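75aa long hypothetical regulatory protein AsnC (Pyrococcus horikoshii, PDB 2CVI) is of unknown function but, as a stand-alone Lrp/AsnC ligand-binding domain that binds copies of itself, probably senses small effector molecules. Local coordinates at residues R16-M19 with E20-A24. Sequence-based numbering, arbitrary orientation.
Sequences REVM and EKLLA. With K (potassium ion), chain C.
Lys21 runs back along helix 15-23 beside Glu17, one turn earlier, both side chains pointing the same way. Its CB and CG lie against Glu17 O, Lys21 CG at 3.5 Å, the same oxygen that accepts the Lys21 backbone N-H. CD, still extended, just reaches Glu17 O (4.2 Å); a final bend at CE (chi4 71°) turns NZ to Glu17 OE1, a 3.2 Å salt bridge, with NZ also close to Glu17 CG. The ammonium meets OE1 on its anti side, 31° out of the carboxylate plane. Glu65 also brings a carboxylate near OE1, so the lysine probably eases repulsion between the two acids. On the buried face, Val18 CG1 presses tightly on Leu22 CD1 (3.4 Å), while Leu22 N donates a hydrogen bond to Val18 O (2.7 Å). Replacing Leu22 by alanine is likely to leave Val18 CG1 without this partner and open a gap against Leu40 and Val42. Farther along, Leu23 N donates a hydrogen bond to Met19 O, and Leu23 O binds potassium at 2.6 Å, with Met25 O and Val28 O. The helix packs on the antiparallel sheet of this ferredoxin-like fold: Val18, Met19 and Leu22 touch strand 40-46, Met19 and Leu23 strand 28-33.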
loop_
_atom_site.group_PDB
_atom_site.type_symbol
_atom_site.label_atom_id
_atom_site.label_comp_id
_atom_site.label_asym_id
_atom_site.label_seq_id
_atom_site.Cartn_x
_atom_site.Cartn_y
_atom_site.Cartn_z
ATOM N N ARG A 16 11.132 -1.509 -12.261
ATOM C CA ARG A 16 10.532 -2.606 -13.006
ATOM C C ARG A 16 11.372 -3.877 -12.966
ATOM O O ARG A 16 10.802 -4.976 -12.893
ATOM C CB ARG A 16 10.276 -2.190 -14.469
ATOM C CG ARG A 16 9.162 -1.152 -14.685
ATOM C CD ARG A 16 8.880 -1.004 -16.190
ATOM N NE ARG A 16 7.646 -0.277 -16.499
ATOM C CZ ARG A 16 7.158 -0.114 -17.729
ATOM N NH1 ARG A 16 7.792 -0.626 -18.777
ATOM N NH2 ARG A 16 6.030 0.565 -17.917
ATOM N N GLU A 17 12.704 -3.728 -13.038
ATOM C CA GLU A 17 13.648 -4.859 -12.982
ATOM C C GLU A 17 13.447 -5.585 -11.670
ATOM O O GLU A 17 13.354 -6.819 -11.631
ATOM C CB GLU A 17 15.111 -4.376 -13.033
ATOM C CG GLU A 17 16.125 -5.440 -12.542
ATOM C CD GLU A 17 17.578 -4.951 -12.488
ATOM O OE1 GLU A 17 18.398 -5.585 -11.792
ATOM O OE2 GLU A 17 17.913 -3.949 -13.143
ATOM N N VAL A 18 13.413 -4.802 -10.596
ATOM C CA VAL A 18 13.205 -5.301 -9.243
ATOM C C VAL A 18 11.780 -5.841 -9.127
ATOM O O VAL A 18 11.563 -6.873 -8.527
ATOM C CB VAL A 18 13.403 -4.152 -8.163
ATOM C CG1 VAL A 18 12.791 -4.564 -6.810
ATOM C CG2 VAL A 18 14.897 -3.868 -7.986
ATOM N N MET A 19 10.818 -5.104 -9.681
ATOM C CA MET A 19 9.404 -5.490 -9.628
ATOM C C MET A 19 9.255 -6.881 -10.258
ATOM O O MET A 19 8.592 -7.754 -9.715
ATOM C CB MET A 19 8.560 -4.445 -10.387
ATOM C CG MET A 19 7.452 -3.680 -9.592
ATOM S SD MET A 19 5.791 -3.926 -10.375
ATOM C CE MET A 19 6.131 -3.694 -12.097
ATOM N N GLU A 20 9.902 -7.114 -11.390
ATOM C CA GLU A 20 9.768 -8.429 -11.989
ATOM C C GLU A 20 10.480 -9.510 -11.202
ATOM O O GLU A 20 9.985 -10.640 -11.106
ATOM C CB GLU A 20 10.204 -8.404 -13.439
ATOM C CG GLU A 20 9.191 -7.615 -14.279
ATOM C CD GLU A 20 7.728 -7.961 -13.927
ATOM O OE1 GLU A 20 7.039 -7.097 -13.322
ATOM O OE2 GLU A 20 7.270 -9.096 -14.249
ATOM N N LYS A 21 11.631 -9.191 -10.613
ATOM C CA LYS A 21 12.293 -10.193 -9.795
ATOM C C LYS A 21 11.456 -10.458 -8.558
ATOM O O LYS A 21 11.387 -11.591 -8.084
ATOM C CB LYS A 21 13.679 -9.746 -9.342
ATOM C CG LYS A 21 14.748 -9.810 -10.427
ATOM C CD LYS A 21 16.103 -9.376 -9.811
ATOM C CE LYS A 21 17.265 -9.555 -10.789
ATOM N NZ LYS A 21 17.311 -8.604 -11.930
ATOM N N LEU A 22 10.829 -9.406 -8.028
ATOM C CA LEU A 22 9.995 -9.571 -6.843
ATOM C C LEU A 22 8.765 -10.399 -7.140
ATOM O O LEU A 22 8.458 -11.318 -6.424
ATOM C CB LEU A 22 9.565 -8.206 -6.260
ATOM C CG LEU A 22 10.658 -7.381 -5.581
ATOM C CD1 LEU A 22 10.137 -5.987 -5.335
ATOM C CD2 LEU A 22 11.076 -8.052 -4.289
ATOM N N LEU A 23 8.058 -10.058 -8.220
ATOM C CA LEU A 23 6.848 -10.780 -8.556
ATOM C C LEU A 23 7.087 -12.264 -8.801
ATOM O O LEU A 23 6.186 -13.081 -8.621
ATOM C CB LEU A 23 6.195 -10.146 -9.787
ATOM C CG LEU A 23 5.265 -9.011 -9.376
ATOM C CD1 LEU A 23 4.841 -8.226 -10.631
ATOM C CD2 LEU A 23 4.061 -9.582 -8.578
ATOM N N ALA A 24 8.309 -12.618 -9.205
ATOM C CA ALA A 24 8.619 -14.024 -9.471
ATOM C C ALA A 24 8.787 -14.812 -8.183
ATOM O O ALA A 24 8.784 -16.036 -8.181
ATOM C CB ALA A 24 9.875 -14.129 -10.327
HETATM K K K C . 4.645 -14.364 -6.950
HETATM O O HOH W 1 6.093 -17.212 -7.610
#